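Local coordinates for mandelate racemase/muconate lactonizing protein (Paenibacillus sp., PDB 3V5C), which probably removes water from galacturonate, acting as a magnesium-dependent dehydratase of the enolase superfamily, at residues S10-E15 / T51-T56; K16-K21 / Y376-S381; G24-S29 / E336-T341; V99-G104 / P363-V368; T133-D138 / A150-E155. The protein carries 1 engineered substitution. All blocks are in the same frame, centred on the assembly; numbering follows the deposited sequence.

How the contacts relate
Contacts 1, 2 and 3 follow strand 14-30 from one end to the other as it meets a hairpin turn, the C-terminal helix and strand 340-342. Contacts 1 and 2 touch where Thr-51 N meets Lys-16 O; both are partly buried, but the first relies on backbone and carboxylate bonds, the second on apolar packing and a water. Contact 4 is the buried one, a close glycine meeting, and it reaches contact 1 through Trp-102. Contact 5 lies within the barrel, about 46 Å from contact 1 between centres. It touches contact 3 through Thr-133 with Glu-336 and Ser-134 with Arg-28. Contact 3 carries a salt bridge, whereas contact 5 brings two acids together.

Contact 1 of 5, residues S10-E15 / T51-T56; sequences SDWKVE and TIDGQT
Glu-15 reaches over the turn that starts at Ile-52, and each step of its side chain meets something. CB lies 3.6 Å from Thr-51 O, the same oxygen that accepts Glu-15 N at 2.8 Å. CG stands anti to the carbonyl carbon (chi1 -58°) and passes near that oxygen too. The chain then runs extended, so that CD comes 3.5 Å from Asp-53 N. At the tip OE1 accepts Gly-54 N at 3.0 Å, the N-H arriving from above the carboxylate, 37° out of its plane. OE1 also rests against Thr-51 CG2, while OE2 lies beside Asp-53 CA. The peptides it meets belong to a type I' turn, Ile-52 to Gln-55, which joins strands 42-52 and 55-60 in the antiparallel sheet of the N-terminal domain. An alanine in place of Glu-15 would probably leave Gly-54 N without this acceptor and the turn freer to shift. On the strand side, Val-14 and Ile-52 form an antiparallel non-hydrogen-bonded pair, with Val-14 CG2 4.3 Å from Ile-52 CG1. Further back, Asp-53 lies over one face of the Trp-12 indole, its carboxylate tilted only 15° from the ring. OD2 sits 3.3 Å from Trp-12 NE1 at a poor angle for a hydrogen bond, and its salt bridge goes instead to Arg-106, which also makes a cation-pi contact with Trp-12.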
# COMPACT_ATOMS: atom_id res chain seq x y z
N SER A 10 21.52 25.73 -3.17
CA SER A 10 21.82 25.31 -4.54
C SER A 10 23.15 24.56 -4.66
O SER A 10 23.42 23.96 -5.69
CB SER A 10 21.81 26.52 -5.48
OG SER A 10 22.84 27.41 -5.11
N ASP A 11 23.97 24.59 -3.61
CA ASP A 11 25.25 23.89 -3.66
C ASP A 11 25.12 22.41 -3.28
O ASP A 11 26.07 21.65 -3.43
CB ASP A 11 26.29 24.58 -2.75
CG ASP A 11 25.91 24.54 -1.28
OD1 ASP A 11 24.79 24.98 -0.95
OD2 ASP A 11 26.72 24.06 -0.47
N TRP A 12 23.95 22.01 -2.78
CA TRP A 12 23.76 20.63 -2.34
C TRP A 12 23.59 19.71 -3.54
O TRP A 12 22.61 19.83 -4.28
CB TRP A 12 22.54 20.51 -1.43
CG TRP A 12 22.65 21.23 -0.11
CD1 TRP A 12 23.77 21.84 0.40
CD2 TRP A 12 21.61 21.42 0.85
NE1 TRP A 12 23.48 22.40 1.62
CE2 TRP A 12 22.16 22.16 1.93
CE3 TRP A 12 20.27 21.05 0.92
CZ2 TRP A 12 21.41 22.53 3.05
CZ3 TRP A 12 19.52 21.41 2.03
CH2 TRP A 12 20.10 22.14 3.08
N LYS A 13 24.54 18.80 -3.74
CA LYS A 13 24.56 17.96 -4.91
C LYS A 13 24.47 16.48 -4.54
O LYS A 13 24.86 16.08 -3.43
CB LYS A 13 25.83 18.20 -5.72
CG LYS A 13 25.93 19.60 -6.34
CD LYS A 13 27.26 19.79 -7.05
CE LYS A 13 27.21 21.04 -7.92
NZ LYS A 13 28.58 21.54 -8.28
N VAL A 14 23.98 15.69 -5.48
CA VAL A 14 24.00 14.25 -5.35
C VAL A 14 25.45 13.79 -5.46
O VAL A 14 26.10 14.00 -6.47
CB VAL A 14 23.15 13.58 -6.44
CG1 VAL A 14 23.22 12.06 -6.29
CG2 VAL A 14 21.71 14.08 -6.37
N GLU A 15 25.98 13.18 -4.39
CA GLU A 15 27.37 12.75 -4.37
C GLU A 15 27.52 11.25 -4.61
O GLU A 15 28.50 10.80 -5.22
CB GLU A 15 28.01 13.13 -3.03
CG GLU A 15 27.95 14.63 -2.77
CD GLU A 15 28.26 15.00 -1.34
OE1 GLU A 15 28.26 14.11 -0.45
OE2 GLU A 15 28.51 16.19 -1.10
N THR A 51 23.50 9.92 -1.10
CA THR A 51 24.27 10.83 -0.26
C THR A 51 24.27 12.19 -0.94
O THR A 51 24.66 12.30 -2.10
CB THR A 51 25.72 10.37 -0.11
OG1 THR A 51 25.76 9.04 0.43
CG2 THR A 51 26.48 11.32 0.81
N ILE A 52 23.80 13.20 -0.22
CA ILE A 52 23.75 14.58 -0.71
C ILE A 52 24.37 15.44 0.38
O ILE A 52 24.01 15.33 1.55
CB ILE A 52 22.30 15.04 -0.96
CG1 ILE A 52 21.65 14.22 -2.08
CG2 ILE A 52 22.25 16.55 -1.28
CD1 ILE A 52 20.13 14.31 -2.09
N ASP A 53 25.32 16.29 -0.01
CA ASP A 53 25.98 17.17 0.94
C ASP A 53 26.39 16.42 2.22
O ASP A 53 26.12 16.88 3.33
CB ASP A 53 25.06 18.34 1.30
CG ASP A 53 25.77 19.43 2.08
OD1 ASP A 53 26.94 19.70 1.75
OD2 ASP A 53 25.17 20.00 3.02
N GLY A 54 27.02 15.27 2.05
CA GLY A 54 27.58 14.53 3.18
C GLY A 54 26.62 13.84 4.14
O GLY A 54 27.03 13.39 5.22
N GLN A 55 25.35 13.77 3.76
CA GLN A 55 24.33 13.13 4.57
C GLN A 55 23.64 12.06 3.73
O GLN A 55 23.52 12.21 2.52
CB GLN A 55 23.30 14.16 5.05
CG GLN A 55 21.94 13.61 5.47
CD GLN A 55 21.93 13.05 6.89
OE1 GLN A 55 22.32 13.72 7.85
NE2 GLN A 55 21.49 11.80 7.02
N THR A 56 23.21 10.97 4.37
CA THR A 56 22.50 9.90 3.66
C THR A 56 20.98 9.88 3.86
O THR A 56 20.46 10.28 4.90
CB THR A 56 23.01 8.49 4.06
OG1 THR A 56 22.85 8.31 5.48
CG2 THR A 56 24.47 8.30 3.67

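Contact 2 of 5, residues K16-K21 / Y376-S381; sequences KIEFAK and YLINRS
Leu-377 O takes two donors: Ser-381 N at 3.0 Å, a backbone bond within the segment, and a water that passes the link on to the strand. That water in turn accepts Lys-21 N at 3.0 Å. Around this bridge the contact is apolar. Ala-20 CB sits between two helix residues, 3.8 Å from Leu-377 CB and 3.7 Å from Ile-378 CG1. Ile-378 reaches further back along the strand, to Phe-19 and Glu-18: its CG1, anti to the carbonyl carbon (chi1 -70°), lies 3.5 Å from Phe-19 O, and CD1 reaches Glu-18 CB at 3.5 Å, the two side chains crossing at about a right angle. Strand 16-21 and helix 376-380 are nearly perpendicular too, at 92° with their axes 6.9 Å apart, so the C-terminal helix lies across the N-terminal sheet. Glu-18 turns its OE1 to Arg-49 in a salt bridge. With no direct hydrogen bond between the segments, the join probably depends on close aliphatic packing and one shared water.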
# COMPACT_ATOMS: atom_id res chain seq x y z
N LYS A 16 26.54 10.47 -4.17
CA LYS A 16 26.64 9.02 -4.30
C LYS A 16 25.24 8.42 -4.31
O LYS A 16 24.33 8.95 -3.67
CB LYS A 16 27.45 8.46 -3.13
CG LYS A 16 27.98 7.05 -3.33
CD LYS A 16 28.84 6.66 -2.11
CE LYS A 16 29.65 5.40 -2.38
NZ LYS A 16 30.58 5.09 -1.26
N ILE A 17 25.09 7.34 -5.08
CA ILE A 17 23.87 6.55 -5.10
C ILE A 17 24.29 5.09 -5.01
O ILE A 17 25.13 4.63 -5.78
CB ILE A 17 23.05 6.78 -6.39
CG1 ILE A 17 22.56 8.22 -6.46
CG2 ILE A 17 21.85 5.80 -6.44
CD1 ILE A 17 22.00 8.60 -7.84
N GLU A 18 23.72 4.37 -4.03
CA GLU A 18 24.04 2.96 -3.83
C GLU A 18 22.74 2.18 -3.79
O GLU A 18 21.71 2.71 -3.39
CB GLU A 18 24.79 2.78 -2.52
CG GLU A 18 26.08 3.57 -2.46
CD GLU A 18 26.62 3.66 -1.05
OE1 GLU A 18 26.22 4.58 -0.31
OE2 GLU A 18 27.45 2.80 -0.68
N PHE A 19 22.82 0.92 -4.21
CA PHE A 19 21.63 0.09 -4.37
C PHE A 19 21.86 -1.29 -3.80
O PHE A 19 22.91 -1.89 -4.00
CB PHE A 19 21.28 -0.03 -5.85
CG PHE A 19 20.08 -0.89 -6.13
CD1 PHE A 19 20.24 -2.25 -6.37
CD2 PHE A 19 18.81 -0.35 -6.12
CE1 PHE A 19 19.11 -3.05 -6.62
CE2 PHE A 19 17.70 -1.14 -6.37
CZ PHE A 19 17.85 -2.48 -6.61
N ALA A 20 20.84 -1.82 -3.13
CA ALA A 20 20.91 -3.17 -2.60
C ALA A 20 19.52 -3.75 -2.44
O ALA A 20 18.55 -3.02 -2.30
CB ALA A 20 21.63 -3.18 -1.27
N LYS A 21 19.44 -5.08 -2.45
CA LYS A 21 18.17 -5.77 -2.22
C LYS A 21 18.21 -6.36 -0.82
O LYS A 21 19.12 -7.13 -0.50
CB LYS A 21 17.96 -6.86 -3.28
CG LYS A 21 16.76 -7.78 -3.03
CD LYS A 21 16.71 -8.92 -4.05
CE LYS A 21 16.66 -8.41 -5.48
NZ LYS A 21 15.35 -7.76 -5.81
N TYR A 376 27.35 -4.16 3.03
CA TYR A 376 27.69 -5.52 2.63
C TYR A 376 26.87 -5.98 1.42
O TYR A 376 27.42 -6.56 0.48
CB TYR A 376 27.49 -6.49 3.80
CG TYR A 376 27.62 -7.94 3.39
CD1 TYR A 376 28.86 -8.51 3.18
CD2 TYR A 376 26.49 -8.73 3.20
CE1 TYR A 376 28.99 -9.84 2.81
CE2 TYR A 376 26.61 -10.07 2.84
CZ TYR A 376 27.87 -10.62 2.64
OH TYR A 376 28.00 -11.94 2.27
N LEU A 377 25.56 -5.75 1.47
CA LEU A 377 24.68 -6.14 0.38
C LEU A 377 24.95 -5.37 -0.93
O LEU A 377 24.86 -5.94 -2.02
CB LEU A 377 23.22 -5.97 0.79
CG LEU A 377 22.81 -6.96 1.89
CD1 LEU A 377 21.39 -6.71 2.38
CD2 LEU A 377 22.97 -8.41 1.42
N ILE A 378 25.26 -4.09 -0.80
CA ILE A 378 25.61 -3.27 -1.96
C ILE A 378 26.84 -3.89 -2.64
O ILE A 378 26.88 -4.09 -3.86
CB ILE A 378 25.96 -1.82 -1.54
CG1 ILE A 378 24.70 -1.09 -1.07
CG2 ILE A 378 26.62 -1.06 -2.68
CD1 ILE A 378 24.99 0.19 -0.24
N ASN A 379 27.83 -4.21 -1.83
CA ASN A 379 29.09 -4.67 -2.36
C ASN A 379 29.03 -6.09 -2.91
O ASN A 379 29.67 -6.41 -3.90
CB ASN A 379 30.18 -4.48 -1.30
CG ASN A 379 30.77 -3.08 -1.34
OD1 ASN A 379 31.80 -2.86 -1.97
ND2 ASN A 379 30.11 -2.12 -0.70
N ARG A 380 28.24 -6.93 -2.25
CA ARG A 380 28.12 -8.32 -2.67
C ARG A 380 27.31 -8.45 -3.95
O ARG A 380 27.76 -9.03 -4.93
CB ARG A 380 27.47 -9.15 -1.57
CG ARG A 380 27.35 -10.62 -1.93
CD ARG A 380 26.52 -11.34 -0.88
NE ARG A 380 25.19 -10.77 -0.77
CZ ARG A 380 24.11 -11.27 -1.36
NH1 ARG A 380 24.20 -12.37 -2.10
NH2 ARG A 380 22.93 -10.69 -1.20
N SER A 381 26.10 -7.89 -3.93
CA SER A 381 25.14 -8.12 -4.99
C SER A 381 24.58 -6.85 -5.66
O SER A 381 23.97 -6.92 -6.73
CB SER A 381 23.97 -8.94 -4.46
OG SER A 381 24.40 -10.23 -4.08
O HOH W 1 22.06 -6.37 -3.05

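Contact 3 of 5, residues G24-S29 / E336-T341; sequences GERARS and EYDDIT
Arg-26 and Asp-338 meet with their flat groups nearly coplanar, the guanidinium and carboxylate planes 23° apart. The arginine comes side-on and puts two of its nitrogens on a single oxygen: NE reaches Asp-338 OD2 at 2.9 Å from the syn side, and NH2 reaches that OD2 at 3.3 Å. With CG wedged between the backbone N and the carbonyl carbon (chi1 48°), the chain bends at chi3 to bring NE round. Its NH1 is held by Gly-40 O. Behind the salt bridge, strand 14-30 of the N-terminal domain pairs antiparallel with strand 340-342, just past barrel strand 335-337, tying the capping domain to the barrel of this enolase fold. Thr-341 N gives Glu-25 O a bond of 2.9 Å, and Ala-27 N gives one to Asp-339 O. A methionine in place of Arg-26 would probably leave Asp-338 OD2 a buried charge without these two donors. Nearer the backbone, Arg-26 CB packs 3.9 Å from Ile-340 CG1, while Asp-339 turns its OD2 to Lys-162.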
# COMPACT_ATOMS: atom_id res chain seq x y z
N GLY A 24 13.68 -10.51 3.86
CA GLY A 24 13.10 -10.86 5.14
C GLY A 24 11.97 -11.84 4.96
O GLY A 24 11.93 -12.57 3.96
N GLU A 25 11.01 -11.81 5.88
CA GLU A 25 9.93 -12.78 5.85
C GLU A 25 8.68 -12.18 6.44
O GLU A 25 8.76 -11.36 7.37
CB GLU A 25 10.30 -14.02 6.69
CG GLU A 25 11.40 -14.90 6.11
CD GLU A 25 11.44 -16.28 6.77
OE1 GLU A 25 10.73 -16.47 7.79
OE2 GLU A 25 12.16 -17.17 6.27
N ARG A 26 7.51 -12.62 5.96
CA ARG A 26 6.28 -12.23 6.63
C ARG A 26 5.99 -13.19 7.80
O ARG A 26 6.53 -14.30 7.85
CB ARG A 26 5.08 -12.07 5.68
CG ARG A 26 4.87 -13.19 4.69
CD ARG A 26 3.55 -12.99 3.88
NE ARG A 26 3.59 -11.86 2.94
CZ ARG A 26 4.05 -11.95 1.70
NH1 ARG A 26 4.51 -13.10 1.24
NH2 ARG A 26 4.06 -10.87 0.90
N ALA A 27 5.15 -12.73 8.71
CA ALA A 27 4.93 -13.47 9.95
C ALA A 27 4.22 -14.79 9.69
O ALA A 27 4.44 -15.77 10.41
CB ALA A 27 4.15 -12.63 10.94
N ARG A 28 3.35 -14.82 8.68
CA ARG A 28 2.65 -16.04 8.34
C ARG A 28 2.68 -16.20 6.83
O ARG A 28 2.48 -15.23 6.08
CB ARG A 28 1.21 -15.99 8.87
CG ARG A 28 0.37 -17.26 8.61
CD ARG A 28 -1.07 -17.06 9.06
NE ARG A 28 -1.77 -16.11 8.20
CZ ARG A 28 -2.27 -14.95 8.59
NH1 ARG A 28 -2.20 -14.57 9.87
NH2 ARG A 28 -2.86 -14.16 7.70
N SER A 29 2.98 -17.41 6.36
CA SER A 29 3.02 -17.67 4.92
C SER A 29 1.68 -17.35 4.24
O SER A 29 0.62 -17.71 4.74
CB SER A 29 3.42 -19.13 4.67
OG SER A 29 3.56 -19.37 3.28
N GLU A 336 -2.52 -0.36 3.91
CA GLU A 336 -2.63 -1.81 3.68
C GLU A 336 -1.46 -2.51 4.37
O GLU A 336 -0.31 -2.38 3.94
CB GLU A 336 -2.65 -2.10 2.17
CG GLU A 336 -2.77 -3.57 1.85
CD GLU A 336 -3.13 -3.87 0.41
OE1 GLU A 336 -3.06 -2.97 -0.45
OE2 GLU A 336 -3.48 -5.05 0.14
N TYR A 337 -1.75 -3.25 5.45
CA TYR A 337 -0.70 -3.76 6.35
C TYR A 337 -0.45 -5.27 6.23
O TYR A 337 -1.39 -6.07 6.36
CB TYR A 337 -1.01 -3.42 7.81
CG TYR A 337 0.14 -3.70 8.73
CD1 TYR A 337 0.25 -4.93 9.38
CD2 TYR A 337 1.15 -2.77 8.93
CE1 TYR A 337 1.31 -5.20 10.21
CE2 TYR A 337 2.21 -3.03 9.77
CZ TYR A 337 2.29 -4.25 10.40
OH TYR A 337 3.35 -4.53 11.25
N ASP A 338 0.81 -5.62 5.99
CA ASP A 338 1.32 -6.99 6.01
C ASP A 338 2.44 -7.00 7.06
O ASP A 338 3.30 -6.13 7.06
CB ASP A 338 1.90 -7.32 4.62
CG ASP A 338 1.98 -8.81 4.33
OD1 ASP A 338 1.38 -9.63 5.07
OD2 ASP A 338 2.65 -9.15 3.32
N ASP A 339 2.41 -7.97 7.98
CA ASP A 339 3.39 -8.03 9.06
C ASP A 339 4.69 -8.67 8.56
O ASP A 339 4.77 -9.88 8.38
CB ASP A 339 2.83 -8.84 10.22
CG ASP A 339 3.71 -8.80 11.45
OD1 ASP A 339 4.87 -8.33 11.38
OD2 ASP A 339 3.26 -9.26 12.52
N ILE A 340 5.69 -7.83 8.32
CA ILE A 340 6.93 -8.28 7.69
C ILE A 340 8.14 -7.83 8.47
O ILE A 340 8.17 -6.72 9.00
CB ILE A 340 7.04 -7.72 6.25
CG1 ILE A 340 5.89 -8.27 5.41
CG2 ILE A 340 8.37 -8.12 5.62
CD1 ILE A 340 5.68 -7.52 4.09
N THR A 341 9.15 -8.69 8.51
CA THR A 341 10.41 -8.30 9.12
C THR A 341 11.49 -8.38 8.06
O THR A 341 11.81 -9.46 7.57
CB THR A 341 10.77 -9.19 10.34
OG1 THR A 341 9.81 -8.95 11.38
CG2 THR A 341 12.16 -8.85 10.85

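Contact 4 of 5, residues V99-G104 / P363-V368; sequences VLDWLG and PGFGIV
Gly-104 and Gly-364 make the tight part of the contact, their CA atoms 3.7 Å apart. With no CB on either, which would run into the opposing segment, helix and loop can meet at backbone distance. Beside them Pro-363 CB lies 3.6 Å from Gly-104 O. Phe-365 packs next to them, against Leu-100 and Asp-101: its CG stands anti to the carbonyl carbon (chi1 -71°), and the ring's CE2 lies 3.7 Å from Leu-100 CB, while CD2 approaches Asp-101 CB. The loop gets its shape from a type II' turn, Pro-363 to Gly-366, whose second residue, Gly-364, has the positive phi that favours glycine. Helix 92-107 of the N-terminal capping domain is thereby set against the loop between strands 356-359 and 368-369, on the barrel-domain side. Round the buried Asp-101 carboxylate the contact turns polar and takes in a water. OD1 accepts Phe-365 N at 3.1 Å, met on the anti side and 15° out of plane, and it also receives Gln-105 NE2. Water 2 gives it a third bond, 2.8 Å to Asp-101 OD1, and another of 2.9 Å to Ile-367 O, linking carboxylate and loop there. The other oxygen, OD2, takes Tyr-58 N.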
# COMPACT_ATOMS: atom_id res chain seq x y z
N VAL A 99 15.24 10.45 -1.54
CA VAL A 99 15.31 11.91 -1.47
C VAL A 99 14.41 12.48 -0.38
O VAL A 99 14.81 13.38 0.39
CB VAL A 99 14.99 12.55 -2.85
CG1 VAL A 99 14.66 14.03 -2.70
CG2 VAL A 99 16.19 12.38 -3.76
N LEU A 100 13.20 11.96 -0.27
CA LEU A 100 12.32 12.42 0.79
C LEU A 100 12.90 12.08 2.17
O LEU A 100 12.80 12.87 3.11
CB LEU A 100 10.91 11.84 0.61
CG LEU A 100 10.11 12.48 -0.52
CD1 LEU A 100 8.89 11.63 -0.82
CD2 LEU A 100 9.68 13.88 -0.15
N ASP A 101 13.49 10.89 2.31
CA ASP A 101 14.10 10.52 3.58
C ASP A 101 15.24 11.49 3.87
O ASP A 101 15.41 11.94 5.00
CB ASP A 101 14.64 9.10 3.52
CG ASP A 101 15.11 8.60 4.88
OD1 ASP A 101 14.37 8.77 5.86
OD2 ASP A 101 16.23 8.07 4.98
N TRP A 102 16.02 11.79 2.83
CA TRP A 102 17.17 12.68 2.97
C TRP A 102 16.71 14.04 3.49
O TRP A 102 17.29 14.57 4.45
CB TRP A 102 17.94 12.84 1.65
CG TRP A 102 19.20 13.65 1.84
CD1 TRP A 102 20.44 13.17 2.08
CD2 TRP A 102 19.30 15.08 1.82
NE1 TRP A 102 21.34 14.22 2.22
CE2 TRP A 102 20.65 15.40 2.06
CE3 TRP A 102 18.39 16.12 1.63
CZ2 TRP A 102 21.12 16.72 2.10
CZ3 TRP A 102 18.84 17.44 1.67
CH2 TRP A 102 20.20 17.72 1.91
N LEU A 103 15.68 14.60 2.85
CA LEU A 103 15.15 15.91 3.26
C LEU A 103 14.70 15.88 4.71
O LEU A 103 14.96 16.81 5.47
CB LEU A 103 14.01 16.38 2.33
CG LEU A 103 14.37 16.84 0.92
CD1 LEU A 103 13.10 16.98 0.06
CD2 LEU A 103 15.14 18.16 0.96
N GLY A 104 14.05 14.78 5.11
CA GLY A 104 13.66 14.59 6.49
C GLY A 104 14.86 14.56 7.43
O GLY A 104 14.84 15.20 8.48
N PRO A 363 12.89 11.68 12.13
CA PRO A 363 13.19 12.27 10.83
C PRO A 363 12.98 11.33 9.64
O PRO A 363 13.14 10.11 9.75
CB PRO A 363 14.69 12.64 10.95
CG PRO A 363 14.93 12.76 12.44
CD PRO A 363 14.05 11.71 13.05
N GLY A 364 12.64 11.93 8.51
CA GLY A 364 12.42 11.19 7.27
C GLY A 364 11.26 10.23 7.41
O GLY A 364 10.18 10.59 7.91
N PHE A 365 11.47 8.99 6.99
CA PHE A 365 10.41 8.00 7.12
C PHE A 365 10.48 7.23 8.44
O PHE A 365 9.72 6.29 8.64
CB PHE A 365 10.37 7.03 5.92
CG PHE A 365 9.88 7.67 4.64
CD1 PHE A 365 8.52 7.86 4.41
CD2 PHE A 365 10.79 8.09 3.69
CE1 PHE A 365 8.07 8.45 3.22
CE2 PHE A 365 10.36 8.68 2.50
CZ PHE A 365 8.98 8.87 2.27
N GLY A 366 11.36 7.64 9.34
CA GLY A 366 11.38 7.03 10.67
C GLY A 366 11.86 5.59 10.70
O GLY A 366 11.72 4.91 11.70
N ILE A 367 12.44 5.14 9.59
CA ILE A 367 12.98 3.79 9.50
C ILE A 367 14.50 3.85 9.63
O ILE A 367 15.16 4.65 8.97
CB ILE A 367 12.64 3.17 8.14
CG1 ILE A 367 11.13 3.08 7.98
CG2 ILE A 367 13.33 1.81 7.97
CD1 ILE A 367 10.67 2.63 6.59
N VAL A 368 15.07 3.03 10.52
CA VAL A 368 16.51 3.06 10.71
C VAL A 368 17.16 1.87 10.02
O VAL A 368 16.93 0.72 10.39
CB VAL A 368 16.89 3.09 12.22
CG1 VAL A 368 18.41 3.13 12.39
CG2 VAL A 368 16.22 4.27 12.88
O HOH W 2 13.79 6.32 7.10

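Contact 5 of 5, residues T133-D138 / A150-E155; sequences TSLYFD and ALMQEE
Leu-135 and Glu-155 mark the nearest backbone approach, with CA atoms 7.0 Å apart. The weakly bonded strand 133-135 and helix 150-155 run roughly opposite ways, 149° between their directions and 9.3 Å between axes. From the last residue of the strand on, the chain kinks through two inverse gamma turns, centred on Leu-135 and Phe-137, which carry it past the helix. Side chains fill the space between the two backbones. Leu-135 and Glu-155 lie alongside one another, pointing opposite ways, with Leu-135 CD2 3.6 Å from Glu-155 CB. Met-152, bent at chi2 and chi3, tucks its methyl CE 3.1 Å from Tyr-136 O, a tight approach, and also against Leu-135 CB. Leu-151 CD2 touches Asp-138 O. The striking pair is acidic: Asp-138 OD2 stands 2.6 Å from Glu-155 OE1, the carboxylate planes turned 59° apart. Two oxygens so close suggest that one acid probably holds a proton, which would ease the repulsion of like charges. Asp-138 OD1 is bonded to Gly-31 N, and Arg-28 makes a long, weak ion pair with Glu-155 OE2. At the other end a water bonds to Ser-134 OG and, at 2.7 Å, to Glu-155 O; the same OG also reaches Asp-132. Helix 145-161 packs here as the connection between parallel strands 126-135 and 167-170, the beta-alpha-beta unit from which the TIM-type barrel of the enolase superfamily is built.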
# COMPACT_ATOMS: atom_id res chain seq x y z
N THR A 133 -4.10 -7.17 5.57
CA THR A 133 -4.28 -7.65 4.20
C THR A 133 -3.89 -9.12 3.97
O THR A 133 -3.90 -9.59 2.84
CB THR A 133 -3.49 -6.73 3.23
OG1 THR A 133 -4.00 -6.85 1.90
CG2 THR A 133 -2.01 -7.09 3.25
N SER A 134 -3.59 -9.85 5.05
CA SER A 134 -2.89 -11.14 4.95
C SER A 134 -3.80 -12.36 4.85
O SER A 134 -3.31 -13.49 4.94
CB SER A 134 -1.94 -11.33 6.15
OG SER A 134 -2.67 -11.48 7.36
N LEU A 135 -5.10 -12.16 4.68
CA LEU A 135 -6.05 -13.28 4.68
C LEU A 135 -6.23 -13.89 3.28
O LEU A 135 -7.23 -13.67 2.62
CB LEU A 135 -7.37 -12.83 5.31
CG LEU A 135 -7.27 -12.35 6.75
CD1 LEU A 135 -8.61 -11.80 7.27
CD2 LEU A 135 -6.77 -13.46 7.65
N TYR A 136 -5.20 -14.63 2.84
CA TYR A 136 -5.16 -15.30 1.54
C TYR A 136 -5.95 -16.62 1.56
O TYR A 136 -6.67 -16.89 2.52
CB TYR A 136 -3.69 -15.47 1.09
CG TYR A 136 -3.16 -14.18 0.47
CD1 TYR A 136 -3.09 -13.01 1.22
CD2 TYR A 136 -2.80 -14.13 -0.87
CE1 TYR A 136 -2.67 -11.82 0.65
CE2 TYR A 136 -2.37 -12.93 -1.44
CZ TYR A 136 -2.30 -11.79 -0.67
OH TYR A 136 -1.89 -10.61 -1.26
N PHE A 137 -5.85 -17.41 0.49
CA PHE A 137 -6.58 -18.67 0.39
C PHE A 137 -5.84 -19.75 1.17
O PHE A 137 -5.40 -20.76 0.61
CB PHE A 137 -6.68 -19.14 -1.06
CG PHE A 137 -7.54 -18.27 -1.96
CD1 PHE A 137 -8.33 -17.22 -1.47
CD2 PHE A 137 -7.59 -18.56 -3.32
CE1 PHE A 137 -9.11 -16.44 -2.36
CE2 PHE A 137 -8.38 -17.81 -4.19
CZ PHE A 137 -9.14 -16.76 -3.72
N ASP A 138 -5.71 -19.54 2.47
CA ASP A 138 -4.85 -20.37 3.30
C ASP A 138 -5.54 -21.67 3.72
O ASP A 138 -4.97 -22.48 4.48
CB ASP A 138 -4.43 -19.57 4.51
CG ASP A 138 -3.67 -18.31 4.12
OD1 ASP A 138 -2.69 -18.44 3.35
OD2 ASP A 138 -4.06 -17.22 4.58
N ALA A 150 -12.93 -21.97 10.18
CA ALA A 150 -12.18 -21.95 11.43
C ALA A 150 -10.73 -21.50 11.25
O ALA A 150 -10.22 -20.70 12.02
CB ALA A 150 -12.22 -23.34 12.08
N LEU A 151 -10.06 -22.04 10.25
CA LEU A 151 -8.67 -21.69 9.98
C LEU A 151 -8.53 -20.20 9.66
O LEU A 151 -7.65 -19.52 10.19
CB LEU A 151 -8.11 -22.56 8.88
CG LEU A 151 -6.64 -22.38 8.51
CD1 LEU A 151 -6.09 -23.65 7.87
CD2 LEU A 151 -6.46 -21.22 7.56
N MET A 152 -9.41 -19.70 8.80
CA MET A 152 -9.37 -18.29 8.43
C MET A 152 -9.73 -17.37 9.60
O MET A 152 -9.14 -16.29 9.76
CB MET A 152 -10.23 -18.01 7.21
CG MET A 152 -9.76 -18.74 5.97
SD MET A 152 -8.04 -18.45 5.50
CE MET A 152 -8.05 -16.66 5.33
N GLN A 153 -10.67 -17.80 10.45
CA GLN A 153 -10.98 -17.03 11.66
C GLN A 153 -9.74 -16.94 12.55
O GLN A 153 -9.44 -15.88 13.10
CB GLN A 153 -12.14 -17.66 12.44
CG GLN A 153 -13.50 -17.47 11.80
CD GLN A 153 -14.57 -18.27 12.54
OE1 GLN A 153 -14.38 -19.45 12.84
NE2 GLN A 153 -15.67 -17.62 12.85
N GLU A 154 -9.02 -18.05 12.70
CA GLU A 154 -7.82 -18.06 13.52
C GLU A 154 -6.76 -17.10 12.97
O GLU A 154 -6.05 -16.45 13.73
CB GLU A 154 -7.26 -19.48 13.64
CG GLU A 154 -6.08 -19.57 14.59
CD GLU A 154 -5.59 -21.00 14.77
OE1 GLU A 154 -6.36 -21.94 14.45
OE2 GLU A 154 -4.44 -21.18 15.21
N GLU A 155 -6.68 -17.01 11.65
CA GLU A 155 -5.72 -16.08 11.05
C GLU A 155 -6.12 -14.64 11.36
O GLU A 155 -5.28 -13.81 11.70
CB GLU A 155 -5.60 -16.33 9.54
CG GLU A 155 -4.89 -17.64 9.21
CD GLU A 155 -4.52 -17.78 7.77
OE1 GLU A 155 -5.01 -16.95 6.94
OE2 GLU A 155 -3.71 -18.69 7.44
O HOH W 3 -3.78 -12.06 10.23